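Local coordinates for sulfonate ABC transporter, periplasmic sulfonate-binding protein SsuA (Methylobacillus flagellatus, PDB 3UIF) that probably binds sulfonates or related sulfate esters in the periplasm and delivers them to the membrane permease of an ABC importer, at residues Tyr177-Asp181 against Arg182-Lys186; Glu38-Gln42 against Gly43-Glu47; Lys248-Pro251 against Glu252-Arg256; His308-Ala311 against Thr312-Glu316. One frame throughout, in Å; residues are numbered along the deposited sequence.

Contact 1 (Tyr177-Asp181 against Arg182-Lys186); sequences YILED and RGVGK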
loop_
_atom_site.group_PDB
_atom_site.type_symbol
_atom_site.label_atom_id
_atom_site.label_comp_id
_atom_site.label_asym_id
_atom_site.label_seq_id
_atom_site.Cartn_x
_atom_site.Cartn_y
_atom_site.Cartn_z
ATOM N N TYR A 177 -3.146 16.803 3.831
ATOM C CA TYR A 177 -2.950 18.024 3.044
ATOM C C TYR A 177 -4.178 18.920 2.934
ATOM O O TYR A 177 -4.057 20.147 2.800
ATOM C CB TYR A 177 -2.449 17.680 1.647
ATOM C CG TYR A 177 -0.979 17.355 1.620
ATOM C CD1 TYR A 177 -0.011 18.343 1.911
ATOM C CD2 TYR A 177 -0.544 16.066 1.303
ATOM C CE1 TYR A 177 1.339 18.041 1.888
ATOM C CE2 TYR A 177 0.804 15.759 1.281
ATOM C CZ TYR A 177 1.738 16.739 1.572
ATOM O OH TYR A 177 3.068 16.407 1.541
ATOM N N ILE A 178 -5.352 18.292 2.976
ATOM C CA ILE A 178 -6.627 19.006 2.996
ATOM C C ILE A 178 -6.645 19.968 4.185
ATOM O O ILE A 178 -7.031 21.130 4.045
ATOM C CB ILE A 178 -7.814 18.014 3.015
ATOM C CG1 ILE A 178 -7.970 17.367 1.646
ATOM C CG2 ILE A 178 -9.120 18.718 3.344
ATOM C CD1 ILE A 178 -8.911 16.190 1.623
ATOM N N LEU A 179 -6.197 19.467 5.341
ATOM C CA LEU A 179 -6.053 20.261 6.558
ATOM C C LEU A 179 -5.173 21.489 6.369
ATOM O O LEU A 179 -5.461 22.544 6.937
ATOM C CB LEU A 179 -5.514 19.408 7.717
ATOM C CG LEU A 179 -6.456 18.340 8.278
ATOM C CD1 LEU A 179 -5.752 17.447 9.284
ATOM C CD2 LEU A 179 -7.695 18.989 8.892
ATOM N N GLU A 180 -4.101 21.364 5.593
ATOM C CA GLU A 180 -3.330 22.553 5.244
ATOM C C GLU A 180 -4.175 23.450 4.342
ATOM O O GLU A 180 -4.267 24.648 4.585
ATOM C CB GLU A 180 -1.990 22.216 4.595
ATOM C CG GLU A 180 -1.196 21.163 5.347
ATOM C CD GLU A 180 0.309 21.319 5.194
ATOM O OE1 GLU A 180 0.830 21.339 4.044
ATOM O OE2 GLU A 180 0.970 21.402 6.249
ATOM N N ASP A 181 -4.851 22.872 3.356
ATOM C CA ASP A 181 -5.623 23.684 2.407
ATOM C C ASP A 181 -6.783 24.474 3.025
ATOM O O ASP A 181 -7.084 25.578 2.561
ATOM C CB ASP A 181 -6.086 22.872 1.193
ATOM C CG ASP A 181 -4.933 22.179 0.488
ATOM O OD1 ASP A 181 -3.764 22.435 0.842
ATOM O OD2 ASP A 181 -5.186 21.360 -0.415
ATOM N N ARG A 182 -7.430 23.929 4.059
ATOM C CA ARG A 182 -8.492 24.668 4.738
ATOM C C ARG A 182 -7.881 25.586 5.793
ATOM O O ARG A 182 -8.582 26.231 6.554
ATOM C CB ARG A 182 -9.573 23.734 5.312
ATOM C CG ARG A 182 -10.081 22.713 4.306
ATOM C CD ARG A 182 -11.572 22.371 4.397
ATOM N NE ARG A 182 -11.940 21.481 3.271
ATOM C CZ ARG A 182 -12.958 20.604 3.241
ATOM N NH1 ARG A 182 -13.779 20.449 4.287
ATOM N NH2 ARG A 182 -13.149 19.864 2.148
ATOM N N GLY A 183 -6.552 25.651 5.810
ATOM C CA GLY A 183 -5.814 26.544 6.713
ATOM C C GLY A 183 -5.950 26.221 8.191
ATOM O O GLY A 183 -5.740 27.083 9.032
ATOM N N VAL A 184 -6.271 24.973 8.514
ATOM C CA VAL A 184 -6.600 24.604 9.889
ATOM C C VAL A 184 -5.609 23.598 10.517
ATOM O O VAL A 184 -5.723 23.235 11.703
ATOM C CB VAL A 184 -8.078 24.145 9.968
ATOM C CG1 VAL A 184 -8.231 22.663 9.628
ATOM C CG2 VAL A 184 -8.698 24.530 11.311
ATOM N N GLY A 185 -4.616 23.181 9.734
ATOM C CA GLY A 185 -3.570 22.310 10.253
ATOM C C GLY A 185 -2.216 22.538 9.624
ATOM O O GLY A 185 -2.105 23.185 8.582
ATOM N N LYS A 186 -1.177 22.010 10.256
ATOM C CA LYS A 186 0.134 21.977 9.615
ATOM C C LYS A 186 0.841 20.640 9.818
ATOM O O LYS A 186 0.819 20.071 10.902
ATOM C CB LYS A 186 1.007 23.181 10.021
ATOM C CG LYS A 186 1.269 23.360 11.507
ATOM C CD LYS A 186 2.357 24.403 11.718
ATOM C CE LYS A 186 2.923 24.378 13.137
ATOM N NZ LYS A 186 2.168 25.229 14.098
#
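One face of the R182 guanidinium is overlain by the methyl branch of I178, with I178 CG2 3.9 Å from R182 NE. The two side chains lie side by side and point the same way. Because CG1 of I178 sits beside its own backbone N (chi1 -73°), CG2 is the branch presented to the arginine. Arginine suits this exposed place, since its flat group can lie on the I178 methyl. L179, two residues before the helix ends, is buried against V104 and L162; its side chain and that of V184 cross at a slant, L179 CD2 lying 3.8 Å from V184 CG1. E180 turns its carboxylate back toward the new strand, where OE2 passes 3.5 Å from K186 CA and accepts a bond from I187 N; D181 instead pairs with R257. Two amides share L179 O: V184 N at 3.0 Å, almost in line with the carbonyl, and G185 N at 3.0 Å, from above its plane. G183 N reaches E180 O at 2.8 Å, and a positive phi of 65°, easy for glycine, makes this turn possible. This is a Schellman motif, ending helix 176-181 and delivering the chain to strand 185-190 at the border of the five-stranded sheet.

Contact 2 (Glu38-Gln42 against Gly43-Glu47); sequences ELRKQ and GIKVE
L39 O takes a hydrogen bond from I44 N at 2.9 Å, the donor tilted 32° from the carbonyl plane, and a weak one from Q42 N at 3.0 Å. The next carbonyl along, R40 O, receives G43 N at 2.9 Å from above its plane. With G43 at a positive phi of 84°, these two bonds back into the last turn form a Schellman motif. Glycine suits this place because its backbone angles would press a beta carbon against the preceding carbonyl oxygen. As the chain turns from helix into strand, I44 O approaches R40 CA. I44 swings its side chain against L39, and the two branched chains cross at an angle, L39 CD2 lying 4.1 Å from I44 CD1. In I44 the ethyl arm leaves opposite the carbonyl carbon (chi1 -65°), which carries CD1 to the leucine. Both residues are buried against helix 215-233, I44 meeting I217 and A220 while L39 meets I221. Farther out, the extended chains of R40 and K45 run alongside each other, R40 NH1 being 4.1 Å from K45 CG, and both touch L5. Backbone bonds from G43, K45 and E47 tie this side to strand 6-17. Thus the apolar branches face that helix, while the like charges of R40 NH1 and K45 NZ stay 5.6 Å apart, probably with solvent screening them.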
loop_
_atom_site.group_PDB
_atom_site.type_symbol
_atom_site.label_atom_id
_atom_site.label_comp_id
_atom_site.label_asym_id
_atom_site.label_seq_id
_atom_site.Cartn_x
_atom_site.Cartn_y
_atom_site.Cartn_z
ATOM N N GLU A 38 -3.660 -7.766 -23.196
ATOM C CA GLU A 38 -2.404 -8.506 -23.369
ATOM C C GLU A 38 -2.458 -9.926 -22.816
ATOM O O GLU A 38 -1.839 -10.857 -23.374
ATOM C CB GLU A 38 -1.245 -7.753 -22.723
ATOM C CG GLU A 38 -0.787 -6.528 -23.514
ATOM C CD GLU A 38 0.410 -5.847 -22.881
ATOM O OE1 GLU A 38 0.631 -6.043 -21.654
ATOM O OE2 GLU A 38 1.136 -5.125 -23.607
ATOM N N LEU A 39 -3.204 -10.102 -21.726
ATOM C CA LEU A 39 -3.426 -11.433 -21.176
ATOM C C LEU A 39 -4.352 -12.261 -22.035
ATOM O O LEU A 39 -4.197 -13.482 -22.118
ATOM C CB LEU A 39 -3.921 -11.353 -19.739
ATOM C CG LEU A 39 -2.726 -11.017 -18.831
ATOM C CD1 LEU A 39 -3.182 -10.695 -17.417
ATOM C CD2 LEU A 39 -1.707 -12.150 -18.838
ATOM N N ARG A 40 -5.303 -11.586 -22.683
ATOM C CA ARG A 40 -6.217 -12.233 -23.602
ATOM C C ARG A 40 -5.441 -12.934 -24.731
ATOM O O ARG A 40 -5.724 -14.095 -25.045
ATOM C CB ARG A 40 -7.245 -11.229 -24.127
ATOM C CG ARG A 40 -8.467 -11.870 -24.775
ATOM C CD ARG A 40 -9.613 -10.878 -24.941
ATOM N NE ARG A 40 -10.842 -11.541 -25.397
ATOM C CZ ARG A 40 -11.811 -11.995 -24.595
ATOM N NH1 ARG A 40 -11.711 -11.853 -23.271
ATOM N NH2 ARG A 40 -12.885 -12.598 -25.114
ATOM N N LYS A 41 -4.442 -12.248 -25.294
ATOM C CA LYS A 41 -3.538 -12.834 -26.308
ATOM C C LYS A 41 -2.847 -14.115 -25.827
ATOM O O LYS A 41 -2.555 -15.011 -26.620
ATOM C CB LYS A 41 -2.486 -11.814 -26.743
ATOM C CG LYS A 41 -3.083 -10.623 -27.477
ATOM C CD LYS A 41 -2.173 -9.400 -27.421
ATOM C CE LYS A 41 -2.749 -8.257 -28.248
ATOM N NZ LYS A 41 -1.689 -7.323 -28.726
ATOM N N GLN A 42 -2.609 -14.198 -24.523
ATOM C CA GLN A 42 -1.988 -15.361 -23.909
ATOM C C GLN A 42 -2.962 -16.523 -23.668
ATOM O O GLN A 42 -2.562 -17.566 -23.144
ATOM C CB GLN A 42 -1.405 -14.962 -22.562
ATOM C CG GLN A 42 0.027 -15.381 -22.365
ATOM C CD GLN A 42 0.953 -14.273 -22.770
ATOM O OE1 GLN A 42 0.699 -13.104 -22.473
ATOM N NE2 GLN A 42 2.028 -14.624 -23.460
ATOM N N GLY A 43 -4.231 -16.331 -24.025
ATOM C CA GLY A 43 -5.286 -17.309 -23.725
ATOM C C GLY A 43 -5.873 -17.166 -22.323
ATOM O O GLY A 43 -6.505 -18.088 -21.812
ATOM N N ILE A 44 -5.661 -16.003 -21.708
ATOM C CA ILE A 44 -6.113 -15.737 -20.352
ATOM C C ILE A 44 -7.182 -14.652 -20.322
ATOM O O ILE A 44 -6.987 -13.559 -20.855
ATOM C CB ILE A 44 -4.944 -15.317 -19.435
ATOM C CG1 ILE A 44 -3.950 -16.470 -19.283
ATOM C CG2 ILE A 44 -5.464 -14.865 -18.072
ATOM C CD1 ILE A 44 -2.628 -16.095 -18.645
ATOM N N LYS A 45 -8.311 -14.975 -19.696
ATOM C CA LYS A 45 -9.347 -14.000 -19.417
ATOM C C LYS A 45 -9.321 -13.597 -17.944
ATOM O O LYS A 45 -9.655 -14.388 -17.057
ATOM C CB LYS A 45 -10.727 -14.539 -19.800
ATOM C CG LYS A 45 -11.876 -13.564 -19.550
ATOM C CD LYS A 45 -13.212 -14.234 -19.850
ATOM C CE LYS A 45 -14.386 -13.327 -19.512
ATOM N NZ LYS A 45 -15.663 -13.996 -19.901
ATOM N N VAL A 46 -8.929 -12.354 -17.695
ATOM C CA VAL A 46 -8.978 -11.812 -16.356
ATOM C C VAL A 46 -10.414 -11.452 -16.025
ATOM O O VAL A 46 -11.137 -10.919 -16.863
ATOM C CB VAL A 46 -8.020 -10.612 -16.161
ATOM C CG1 VAL A 46 -7.983 -9.747 -17.414
ATOM C CG2 VAL A 46 -8.398 -9.780 -14.929
ATOM N N GLU A 47 -10.822 -11.799 -14.810
ATOM C CA GLU A 47 -12.105 -11.400 -14.279
ATOM C C GLU A 47 -11.919 -10.642 -12.978
ATOM O O GLU A 47 -11.260 -11.114 -12.055
ATOM C CB GLU A 47 -12.975 -12.618 -14.043
ATOM C CG GLU A 47 -13.811 -13.009 -15.238
ATOM C CD GLU A 47 -14.788 -14.109 -14.889
ATOM O OE1 GLU A 47 -15.189 -14.164 -13.697
ATOM O OE2 GLU A 47 -15.149 -14.904 -15.800
#

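Contact 3 (Lys248-Pro251 against Glu252-Arg256); sequences KIYP and ESVNR. With SO4 (sulfate ion), chain C.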
loop_
_atom_site.group_PDB
_atom_site.type_symbol
_atom_site.label_atom_id
_atom_site.label_comp_id
_atom_site.label_asym_id
_atom_site.label_seq_id
_atom_site.Cartn_x
_atom_site.Cartn_y
_atom_site.Cartn_z
ATOM N N LYS A 248 -9.416 9.391 -6.529
ATOM C CA LYS A 248 -10.355 10.460 -6.873
ATOM C C LYS A 248 -11.223 10.971 -5.723
ATOM O O LYS A 248 -12.011 11.900 -5.929
ATOM C CB LYS A 248 -11.273 10.047 -8.029
ATOM C CG LYS A 248 -10.565 9.501 -9.254
ATOM C CD LYS A 248 -11.570 9.378 -10.384
ATOM C CE LYS A 248 -11.016 8.597 -11.565
ATOM N NZ LYS A 248 -10.032 9.376 -12.372
ATOM N N ILE A 249 -11.118 10.379 -4.533
ATOM C CA ILE A 249 -11.832 10.932 -3.369
ATOM C C ILE A 249 -11.235 12.300 -3.052
ATOM O O ILE A 249 -11.893 13.158 -2.443
ATOM C CB ILE A 249 -11.716 10.062 -2.100
ATOM C CG1 ILE A 249 -12.281 8.665 -2.330
ATOM C CG2 ILE A 249 -12.448 10.723 -0.933
ATOM C CD1 ILE A 249 -12.083 7.738 -1.142
ATOM N N TYR A 250 -9.991 12.479 -3.495
ATOM C CA TYR A 250 -9.189 13.639 -3.172
ATOM C C TYR A 250 -8.809 14.414 -4.413
ATOM O O TYR A 250 -8.617 13.810 -5.471
ATOM C CB TYR A 250 -7.932 13.193 -2.437
ATOM C CG TYR A 250 -8.261 12.504 -1.151
ATOM C CD1 TYR A 250 -8.747 13.229 -0.074
ATOM C CD2 TYR A 250 -8.126 11.115 -1.015
ATOM C CE1 TYR A 250 -9.092 12.600 1.108
ATOM C CE2 TYR A 250 -8.465 10.481 0.173
ATOM C CZ TYR A 250 -8.940 11.238 1.228
ATOM O OH TYR A 250 -9.275 10.656 2.424
ATOM N N PRO A 251 -8.682 15.752 -4.288
ATOM C CA PRO A 251 -8.258 16.585 -5.413
ATOM C C PRO A 251 -6.930 16.136 -6.001
ATOM O O PRO A 251 -6.080 15.558 -5.303
ATOM C CB PRO A 251 -8.100 17.976 -4.784
ATOM C CG PRO A 251 -9.006 17.969 -3.608
ATOM C CD PRO A 251 -8.957 16.562 -3.083
ATOM N N GLU A 252 -6.761 16.400 -7.288
ATOM C CA GLU A 252 -5.493 16.121 -7.974
ATOM C C GLU A 252 -4.253 16.691 -7.245
ATOM O O GLU A 252 -3.249 16.013 -7.139
ATOM C CB GLU A 252 -5.567 16.591 -9.434
ATOM C CG GLU A 252 -6.430 15.667 -10.296
ATOM C CD GLU A 252 -6.766 16.230 -11.664
ATOM O OE1 GLU A 252 -7.759 15.747 -12.250
ATOM O OE2 GLU A 252 -6.056 17.145 -12.164
ATOM N N SER A 253 -4.347 17.911 -6.718
ATOM C CA SER A 253 -3.227 18.533 -6.011
ATOM C C SER A 253 -2.841 17.755 -4.747
ATOM O O SER A 253 -1.648 17.661 -4.424
ATOM C CB SER A 253 -3.521 20.001 -5.681
ATOM O OG SER A 253 -4.629 20.101 -4.826
ATOM N N VAL A 254 -3.836 17.191 -4.053
ATOM C CA VAL A 254 -3.577 16.366 -2.882
ATOM C C VAL A 254 -2.815 15.114 -3.304
ATOM O O VAL A 254 -1.795 14.778 -2.692
ATOM C CB VAL A 254 -4.871 15.975 -2.125
ATOM C CG1 VAL A 254 -4.569 14.999 -0.996
ATOM C CG2 VAL A 254 -5.583 17.207 -1.590
ATOM N N ASN A 255 -3.299 14.444 -4.356
ATOM C CA ASN A 255 -2.641 13.250 -4.926
ATOM C C ASN A 255 -1.231 13.554 -5.391
ATOM O O ASN A 255 -0.340 12.725 -5.283
ATOM C CB ASN A 255 -3.446 12.698 -6.121
ATOM C CG ASN A 255 -4.678 11.924 -5.697
ATOM O OD1 ASN A 255 -4.565 10.779 -5.271
ATOM N ND2 ASN A 255 -5.856 12.548 -5.790
ATOM N N ARG A 256 -1.051 14.768 -5.896
ATOM C CA ARG A 256 0.192 15.235 -6.488
ATOM C C ARG A 256 1.217 15.527 -5.396
ATOM O O ARG A 256 2.418 15.335 -5.579
ATOM C CB ARG A 256 -0.096 16.485 -7.338
ATOM C CG ARG A 256 1.063 17.035 -8.152
ATOM C CD ARG A 256 0.621 18.190 -9.053
ATOM N NE ARG A 256 -0.299 17.736 -10.112
ATOM C CZ ARG A 256 -1.569 18.126 -10.253
ATOM N NH1 ARG A 256 -2.117 19.020 -9.422
ATOM N NH2 ARG A 256 -2.296 17.625 -11.250
HETATM S S SO4 C . -7.827 19.998 -8.089
HETATM O O1 SO4 C . -8.050 20.822 -9.289
HETATM O O2 SO4 C . -8.378 18.634 -8.283
HETATM O O3 SO4 C . -6.363 19.939 -7.886
HETATM O O4 SO4 C . -8.484 20.624 -6.920
#
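P251, in the polyproline region (phi -56°, psi 152°), occupies the N-cap position, and its carbonyl oxygen turns into the first turn of helix 252-257. N255 N binds P251 O at 3.1 Å, nearly straight, and V254 N adds a weak bond at 3.0 Å. The side chain of N255 bends back to the same acceptor: its ND2 lies 3.1 Å from P251 O, above the carbonyl plane. The torsion that places N255 CG opposite its carbonyl carbon (chi1 -77°) directs the amide toward the preceding loop, where ND2 also donates to N247 O. Asparagine fits because one short amide can serve both. V254 spreads two methyls, CG2 against P251 CD at 3.7 Å and CG1 against Y250 CB at 4.1 Å. The Y250 ring has I249 CG2 over the centre of one face and meets F174 edge-to-face. Proline at the N-cap has no side-chain acceptor for the helix's first amides; a sulfate ion, probably from the crystallisation liquor, accepts from them, E252 N to sulfate O2 at 2.9 Å and S253 N to sulfate O3 at 3.1 Å. The positive end of the helix dipole would favour this anion. R256, further along, pairs with E239. The arrangement is that of a helix N-terminus, its leading backbone amides forming an anion site.

Contact 4 (His308-Ala311 against Thr312-Glu316); sequences HFVA and TALKE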
loop_
_atom_site.group_PDB
_atom_site.type_symbol
_atom_site.label_atom_id
_atom_site.label_comp_id
_atom_site.label_asym_id
_atom_site.label_seq_id
_atom_site.Cartn_x
_atom_site.Cartn_y
_atom_site.Cartn_z
ATOM N N HIS A 308 10.590 -14.914 -7.735
ATOM C CA HIS A 308 10.916 -15.610 -8.992
ATOM C C HIS A 308 10.294 -15.015 -10.241
ATOM O O HIS A 308 10.921 -15.013 -11.301
ATOM C CB HIS A 308 10.627 -17.121 -8.890
ATOM C CG HIS A 308 10.655 -17.847 -10.224
ATOM N ND1 HIS A 308 11.800 -18.055 -10.921
ATOM C CD2 HIS A 308 9.618 -18.407 -10.994
ATOM C CE1 HIS A 308 11.514 -18.726 -12.072
ATOM N NE2 HIS A 308 10.178 -18.938 -12.114
ATOM N N PHE A 309 9.072 -14.500 -10.125
ATOM C CA PHE A 309 8.327 -13.983 -11.280
ATOM C C PHE A 309 8.756 -12.595 -11.776
ATOM O O PHE A 309 8.727 -12.333 -12.988
ATOM C CB PHE A 309 6.822 -14.032 -11.004
ATOM C CG PHE A 309 6.336 -15.405 -10.697
ATOM C CD1 PHE A 309 6.167 -16.340 -11.717
ATOM C CD2 PHE A 309 6.104 -15.794 -9.382
ATOM C CE1 PHE A 309 5.747 -17.637 -11.433
ATOM C CE2 PHE A 309 5.676 -17.088 -9.089
ATOM C CZ PHE A 309 5.501 -18.014 -10.121
ATOM N N VAL A 310 9.134 -11.720 -10.846
ATOM C CA VAL A 310 9.642 -10.397 -11.171
ATOM C C VAL A 310 11.048 -10.511 -11.803
ATOM O O VAL A 310 11.354 -9.853 -12.818
ATOM C CB VAL A 310 9.639 -9.504 -9.916
ATOM C CG1 VAL A 310 10.576 -8.305 -10.067
ATOM C CG2 VAL A 310 8.211 -9.089 -9.573
ATOM N N ALA A 311 11.880 -11.369 -11.205
ATOM C CA ALA A 311 13.183 -11.735 -11.760
ATOM C C ALA A 311 13.056 -12.219 -13.215
ATOM O O ALA A 311 13.758 -11.701 -14.099
ATOM C CB ALA A 311 13.859 -12.784 -10.889
ATOM N N THR A 312 12.168 -13.191 -13.469
ATOM C CA THR A 312 11.960 -13.680 -14.841
ATOM C C THR A 312 11.467 -12.538 -15.748
ATOM O O THR A 312 12.000 -12.328 -16.848
ATOM C CB THR A 312 11.014 -14.910 -14.904
ATOM O OG1 THR A 312 11.580 -15.987 -14.154
ATOM C CG2 THR A 312 10.799 -15.384 -16.338
ATOM N N ALA A 313 10.485 -11.783 -15.256
ATOM C CA ALA A 313 9.872 -10.688 -16.014
ATOM C C ALA A 313 10.837 -9.564 -16.399
ATOM O O ALA A 313 10.804 -9.111 -17.540
ATOM C CB ALA A 313 8.661 -10.133 -15.282
ATOM N N LEU A 314 11.690 -9.139 -15.460
ATOM C CA LEU A 314 12.674 -8.062 -15.687
ATOM C C LEU A 314 13.742 -8.438 -16.714
ATOM O O LEU A 314 14.142 -7.603 -17.526
ATOM C CB LEU A 314 13.357 -7.659 -14.381
ATOM C CG LEU A 314 12.580 -7.104 -13.173
ATOM C CD1 LEU A 314 13.566 -6.917 -12.036
ATOM C CD2 LEU A 314 11.823 -5.808 -13.445
ATOM N N LYS A 315 14.200 -9.689 -16.670
ATOM C CA LYS A 315 15.080 -10.235 -17.708
ATOM C C LYS A 315 14.348 -10.224 -19.057
ATOM O O LYS A 315 14.853 -9.700 -20.031
ATOM C CB LYS A 315 15.564 -11.657 -17.346
ATOM C CG LYS A 315 16.392 -12.374 -18.424
ATOM C CD LYS A 315 16.937 -13.713 -17.929
ATOM C CE LYS A 315 17.504 -14.605 -19.038
ATOM N NZ LYS A 315 16.488 -15.532 -19.649
ATOM N N GLU A 316 13.140 -10.775 -19.089
ATOM C CA GLU A 316 12.329 -10.866 -20.308
ATOM C C GLU A 316 12.022 -9.501 -20.920
ATOM O O GLU A 316 11.923 -9.370 -22.131
ATOM C CB GLU A 316 11.012 -11.542 -19.959
ATOM C CG GLU A 316 10.550 -12.648 -20.897
ATOM C CD GLU A 316 9.526 -13.563 -20.224
ATOM O OE1 GLU A 316 9.786 -14.791 -20.183
ATOM O OE2 GLU A 316 8.480 -13.055 -19.713
#
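H308 opens the helix with its imidazole swung forward along the helix (chi1 168°), so that T312 OG1 sits over one face of the ring, 3.4 Å from H308 CE1. The same hydroxyl donates to H308 O at 3.1 Å, while T312 N binds that oxygen at 3.1 Å from the opposite face of the carbonyl plane. Threonine suits this place: its OG1, opposite the carbonyl carbon (chi1 -61°), reaches the oxygen one turn back. F309 follows, buried, touching T218 and V222 of helix 215-233 and V92. Its carbonyl oxygen takes A313 N at 2.9 Å and also Q219 NE2, and small A313 lets the helix lie close to L226. V310 is buried against P94 and Y274, and its O accepts L314 N at 2.8 Å. The V310 and L314 side chains lie alongside each other, pointing the same way, with V310 CG1 3.8 Å from L314 CD1; L314 touches L273 and W323. A311, on the outer side, bonds through its O to K315 N at 3.3 Å, a longer link. The chemistry is that of an amphipathic helix: apolar groups turn to the domain, while on the exposed side, with H308 and A311, the T312 hydroxyl is satisfied by H308 O one turn back.

Overall arrangement
Contacts 1 and 3 are neighbours, their centres 14 Å apart: I178 CD1 meets Y250 CD1 at 3.4 Å, and I178 CG1 lies 4.0 Å from V254 CG2. Helices 176-181 and 252-257 therefore pack together, and the sulfate sits on the N-terminal end of the second; probably from the crystallisation liquor, it does not by itself mark the substrate site. Contacts 2 and 4 do not touch, their nearest atoms being about 8 Å apart, yet both pack on helix 215-233. Contacts 1 and 2 have centres 45 Å apart on opposite sides of the chain's centre. That fits the two-lobed form of periplasmic binding proteins, which as a class hold their substrate in the cleft between lobes.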